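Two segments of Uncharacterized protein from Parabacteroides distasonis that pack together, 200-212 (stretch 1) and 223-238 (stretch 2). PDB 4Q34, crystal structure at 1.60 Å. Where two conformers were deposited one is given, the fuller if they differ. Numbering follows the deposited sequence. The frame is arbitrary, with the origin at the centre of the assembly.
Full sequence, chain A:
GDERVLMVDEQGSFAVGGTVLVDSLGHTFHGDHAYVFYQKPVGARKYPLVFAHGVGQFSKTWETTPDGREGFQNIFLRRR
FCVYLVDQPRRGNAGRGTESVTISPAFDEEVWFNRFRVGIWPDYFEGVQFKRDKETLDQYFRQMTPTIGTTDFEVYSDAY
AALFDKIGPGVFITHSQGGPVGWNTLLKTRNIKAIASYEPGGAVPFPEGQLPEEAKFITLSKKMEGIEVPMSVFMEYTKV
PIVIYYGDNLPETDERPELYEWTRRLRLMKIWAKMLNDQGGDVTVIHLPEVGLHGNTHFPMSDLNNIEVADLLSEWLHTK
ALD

Stretch 1 200-212: PGGAVPFPEGQLP
Stretch 2 223-238: KMEGIEVPMSVFMEYT

Proline is often regarded as a poor strand residue because it lacks an amide hydrogen, yet a parallel ladder tolerates it wherever the register asks nothing of that nitrogen. The pairing of strand 204-207 with strand 226-229 illustrates the principle. The strands run in the same sense, their axes 43° apart and 4.5 Å at closest approach, with Val-204 beside Gly-226 (CA to CA 4.4 Å), Pro-205 beside Ile-227 (CA to CA 5.0 Å), Phe-206 beside Glu-228 and Pro-207 beside Val-229.

Backbone hydrogen bonds use alternate residues of the first strand. Val-204 N donates to Glu-225 O (2.9 Å), and Ile-227 N to Val-204 O (2.8 Å); Phe-206 N then donates to Ile-227 O (2.9 Å, 176°), and Val-229 N to Phe-206 O (2.8 Å). Glu-208 N closes the ladder on Val-229 O at 3.0 Å, with a more bent angle of 139°. The prolines fall between these donors; their CA atoms join in the CA-H...O contacts that Gly-226 and Glu-228 also make: Pro-205 CA lies 3.6 Å from Ile-227 O, and Pro-207 CA 3.4 Å from Val-229 O. The backbone is extended, with phi/psi -86/126 at Pro-205 and -122/156 at Phe-206.

Two carboxylates bind amides near the ends of the ladder. Glu-225 (chi1 t, chi2 p) accepts from Gly-202 N at OE2, 2.9 Å away. Glu-228 (m, t, chi3 -72°) accepts from Gly-209 N at OE2 (2.7 Å, 176°). Gly-209 occupies the type II turn Pro-207 to Gln-210 with phi/psi 85/-4, which calls for glycine; Gln-210 N closes this turn on Pro-207 O (3.0 Å). Water 4 links Glu-228 OE2 (2.9 Å) to Leu-211 N (3.0 Å).

Ring packing sets the puckered, apolar rings of Pro-205 (C-gamma endo) and Pro-207 (C-gamma exo) against aromatic faces. Pro-230 is the N-cap of the helix beginning at Met-231, from which Phe-234 (chi1 t, chi2 68°) points toward the first stretch. Pro-207 CD sits 3.5 Å from the Phe-234 ring centroid, only 7° off the normal, while Pro-205 O meets the ring edge, 3.2 Å from Phe-234 CE1. Tyr-237 (chi1 m, chi2 -79°) receives Pro-205 CG over its face, 4.0 Å from the centroid.

Aliphatic contacts complete the fit. Pro-205 shares a sheet face with Ile-227 (p, t), and Pro-205 CB also reaches Val-229 CG1 at 3.8 Å. On the face of Val-204 and Phe-206 (chi1 m), Leu-211 (t, p) places CD1 3.9 Å from Gly-226 C; a CB on Gly-226 would come within a tight 3.0 Å of Leu-211 CD1.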

# COMPACT_ATOMS: atom_id res chain seq x y z
N PRO A 200 19.75 11.88 2.28
CA PRO A 200 20.18 10.89 1.31
C PRO A 200 21.37 10.06 1.79
O PRO A 200 22.19 10.50 2.58
CB PRO A 200 20.57 11.72 0.07
CG PRO A 200 20.85 13.08 0.60
CD PRO A 200 19.91 13.24 1.77
N GLY A 201 21.47 8.85 1.28
CA GLY A 201 22.61 8.00 1.60
C GLY A 201 22.82 7.04 0.45
O GLY A 201 21.88 6.38 0.03
N GLY A 202 24.05 6.97 -0.02
CA GLY A 202 24.47 5.99 -1.00
C GLY A 202 24.71 6.58 -2.38
O GLY A 202 24.00 7.50 -2.82
N ALA A 203 25.73 6.03 -3.03
CA ALA A 203 26.03 6.21 -4.45
C ALA A 203 25.97 7.68 -4.90
O ALA A 203 25.23 8.06 -5.83
CB ALA A 203 25.14 5.34 -5.28
N VAL A 204 26.77 8.50 -4.22
CA VAL A 204 26.83 9.92 -4.55
C VAL A 204 27.75 10.06 -5.77
O VAL A 204 28.86 9.62 -5.72
CB VAL A 204 27.35 10.74 -3.36
CG1 VAL A 204 27.42 12.20 -3.72
CG2 VAL A 204 26.46 10.49 -2.13
N PRO A 205 27.26 10.64 -6.88
CA PRO A 205 28.08 10.62 -8.06
C PRO A 205 29.10 11.76 -8.16
O PRO A 205 28.74 12.94 -8.09
CB PRO A 205 27.05 10.70 -9.21
CG PRO A 205 25.96 11.51 -8.61
CD PRO A 205 25.90 11.10 -7.17
N PHE A 206 30.35 11.40 -8.35
CA PHE A 206 31.42 12.34 -8.60
C PHE A 206 32.11 12.03 -9.94
O PHE A 206 32.09 10.86 -10.39
CB PHE A 206 32.45 12.25 -7.48
CG PHE A 206 31.95 12.77 -6.16
CD1 PHE A 206 31.31 11.94 -5.28
CD2 PHE A 206 32.18 14.08 -5.81
CE1 PHE A 206 30.88 12.41 -4.04
CE2 PHE A 206 31.70 14.57 -4.59
CZ PHE A 206 31.07 13.73 -3.71
N PRO A 207 32.76 13.04 -10.56
CA PRO A 207 33.50 12.77 -11.77
C PRO A 207 34.65 11.82 -11.53
O PRO A 207 35.29 11.87 -10.48
CB PRO A 207 34.06 14.13 -12.19
CG PRO A 207 33.44 15.13 -11.32
CD PRO A 207 32.88 14.43 -10.12
N GLU A 208 34.89 10.97 -12.51
CA GLU A 208 35.99 10.04 -12.47
C GLU A 208 37.27 10.79 -12.23
O GLU A 208 37.51 11.83 -12.85
CB GLU A 208 36.06 9.30 -13.82
CG GLU A 208 34.94 8.29 -13.94
CD GLU A 208 34.59 7.87 -15.38
OE1 GLU A 208 35.07 8.51 -16.32
OE2 GLU A 208 33.78 6.92 -15.55
N GLY A 209 38.05 10.28 -11.29
CA GLY A 209 39.31 10.90 -10.94
C GLY A 209 39.23 12.02 -9.91
O GLY A 209 40.27 12.53 -9.51
N GLN A 210 38.02 12.39 -9.49
CA GLN A 210 37.76 13.50 -8.57
C GLN A 210 37.00 13.04 -7.35
O GLN A 210 36.35 13.86 -6.71
CB GLN A 210 36.92 14.58 -9.27
CG GLN A 210 37.51 15.12 -10.55
CD GLN A 210 38.82 15.79 -10.29
OE1 GLN A 210 38.96 16.56 -9.34
NE2 GLN A 210 39.80 15.51 -11.13
N LEU A 211 37.02 11.74 -7.03
CA LEU A 211 36.35 11.23 -5.84
C LEU A 211 37.01 11.81 -4.58
O LEU A 211 38.21 11.58 -4.32
CB LEU A 211 36.45 9.71 -5.82
CG LEU A 211 35.47 8.85 -5.04
CD1 LEU A 211 34.02 9.14 -5.41
CD2 LEU A 211 35.79 7.38 -5.31
N PRO A 212 36.25 12.60 -3.80
CA PRO A 212 36.87 13.19 -2.61
C PRO A 212 37.19 12.16 -1.55
O PRO A 212 36.52 11.13 -1.46
CB PRO A 212 35.82 14.19 -2.09
CG PRO A 212 34.54 13.84 -2.78
CD PRO A 212 34.82 12.94 -3.94
N LYS A 223 29.13 -1.05 0.80
CA LYS A 223 29.20 -0.26 -0.45
C LYS A 223 29.99 1.06 -0.21
O LYS A 223 29.88 1.67 0.86
CB LYS A 223 27.78 0.06 -0.99
N MSE A 224 30.83 1.43 -1.18
CA MSE A 224 31.51 2.75 -1.16
C MSE A 224 30.42 3.78 -1.37
O MSE A 224 29.54 3.61 -2.17
CB MSE A 224 32.65 2.89 -2.18
CG MSE A 224 33.64 3.96 -1.69
SE MSE A 224 35.15 4.26 -2.93
CE MSE A 224 36.57 3.39 -1.86
N GLU A 225 30.49 4.87 -0.58
CA GLU A 225 29.43 5.90 -0.52
C GLU A 225 29.40 6.77 -1.75
O GLU A 225 28.34 7.15 -2.20
CB GLU A 225 29.67 6.81 0.69
CG GLU A 225 28.70 7.98 0.81
CD GLU A 225 27.27 7.56 1.12
OE1 GLU A 225 27.07 6.42 1.63
OE2 GLU A 225 26.36 8.41 0.92
N GLY A 226 30.56 7.16 -2.24
CA GLY A 226 30.63 7.89 -3.51
C GLY A 226 30.89 6.91 -4.65
O GLY A 226 31.56 5.88 -4.45
N ILE A 227 30.41 7.24 -5.85
CA ILE A 227 30.75 6.49 -7.05
C ILE A 227 31.30 7.42 -8.12
O ILE A 227 31.03 8.62 -8.11
CB ILE A 227 29.54 5.73 -7.63
CG1 ILE A 227 28.39 6.70 -7.97
CG2 ILE A 227 29.10 4.66 -6.65
CD1 ILE A 227 27.26 6.07 -8.78
N GLU A 228 32.12 6.89 -9.00
CA GLU A 228 32.71 7.65 -10.07
C GLU A 228 31.83 7.50 -11.30
O GLU A 228 31.40 6.38 -11.63
CB GLU A 228 34.14 7.19 -10.33
CG GLU A 228 35.12 7.66 -9.27
CD GLU A 228 36.54 7.18 -9.54
OE1 GLU A 228 36.79 5.98 -9.37
OE2 GLU A 228 37.40 7.99 -9.95
N VAL A 229 31.53 8.62 -11.94
CA VAL A 229 30.72 8.65 -13.18
C VAL A 229 31.45 9.52 -14.21
O VAL A 229 32.26 10.36 -13.85
CB VAL A 229 29.30 9.20 -12.93
CG1 VAL A 229 28.61 8.44 -11.79
CG2 VAL A 229 29.32 10.69 -12.59
N PRO A 230 31.17 9.32 -15.50
CA PRO A 230 31.82 10.18 -16.48
C PRO A 230 31.45 11.66 -16.27
O PRO A 230 30.36 11.96 -15.75
CB PRO A 230 31.23 9.69 -17.84
CG PRO A 230 30.74 8.30 -17.53
CD PRO A 230 30.27 8.32 -16.12
N MSE A 231 32.34 12.54 -16.70
CA MSE A 231 32.14 14.00 -16.51
C MSE A 231 30.82 14.41 -17.11
O MSE A 231 30.09 15.19 -16.51
CB MSE A 231 33.34 14.77 -17.07
CG MSE A 231 33.18 16.29 -16.96
SE MSE A 231 32.96 16.82 -15.06
CE MSE A 231 34.90 16.93 -14.68
N SER A 232 30.46 13.91 -18.29
CA SER A 232 29.18 14.36 -18.88
C SER A 232 27.95 13.95 -18.08
O SER A 232 26.91 14.63 -18.13
CB SER A 232 29.05 13.86 -20.34
OG SER A 232 28.78 12.47 -20.37
N VAL A 233 28.05 12.86 -17.33
CA VAL A 233 26.99 12.40 -16.47
C VAL A 233 26.94 13.28 -15.20
O VAL A 233 25.87 13.72 -14.78
CB VAL A 233 27.16 10.91 -16.14
CG1 VAL A 233 26.15 10.47 -15.12
CG2 VAL A 233 27.00 10.10 -17.42
N PHE A 234 28.10 13.55 -14.64
CA PHE A 234 28.19 14.45 -13.48
C PHE A 234 27.54 15.79 -13.80
O PHE A 234 26.80 16.32 -12.97
CB PHE A 234 29.64 14.64 -13.06
CG PHE A 234 29.81 15.50 -11.82
CD1 PHE A 234 29.37 15.03 -10.58
CD2 PHE A 234 30.41 16.75 -11.90
CE1 PHE A 234 29.54 15.78 -9.44
CE2 PHE A 234 30.57 17.53 -10.73
CZ PHE A 234 30.14 17.03 -9.52
N MSE A 235 27.77 16.30 -15.02
CA MSE A 235 27.19 17.60 -15.41
C MSE A 235 25.69 17.59 -15.43
O MSE A 235 25.06 18.66 -15.35
CB MSE A 235 27.69 18.09 -16.78
CG MSE A 235 29.19 18.35 -16.79
SE MSE A 235 29.74 19.86 -15.62
CE MSE A 235 28.50 21.21 -16.39
N GLU A 236 25.06 16.42 -15.56
CA GLU A 236 23.59 16.37 -15.53
C GLU A 236 23.02 16.87 -14.21
O GLU A 236 21.94 17.45 -14.21
CB GLU A 236 23.00 14.98 -15.89
CG GLU A 236 23.58 14.28 -17.12
CD GLU A 236 23.16 14.84 -18.46
OE1 GLU A 236 22.39 15.83 -18.48
OE2 GLU A 236 23.63 14.27 -19.49
N TYR A 237 23.78 16.77 -13.10
CA TYR A 237 23.29 17.18 -11.80
C TYR A 237 23.38 18.71 -11.58
O TYR A 237 23.01 19.19 -10.52
CB TYR A 237 24.03 16.42 -10.68
CG TYR A 237 23.79 14.93 -10.85
CD1 TYR A 237 22.62 14.36 -10.42
CD2 TYR A 237 24.73 14.11 -11.43
CE1 TYR A 237 22.33 13.01 -10.64
CE2 TYR A 237 24.48 12.77 -11.62
CZ TYR A 237 23.28 12.22 -11.23
OH TYR A 237 23.06 10.85 -11.40
N THR A 238 23.90 19.43 -12.59
CA THR A 238 23.94 20.88 -12.57
C THR A 238 22.69 21.47 -13.17
O THR A 238 22.58 22.69 -13.17
CB THR A 238 25.15 21.48 -13.35
OG1 THR A 238 25.00 21.28 -14.77
CG2 THR A 238 26.49 20.93 -12.84
O HOH W 1 24.52 10.57 0.44
O HOH W 2 35.08 11.28 -17.06
O HOH W 3 33.44 4.96 -13.74
O HOH W 4 38.84 9.58 -8.02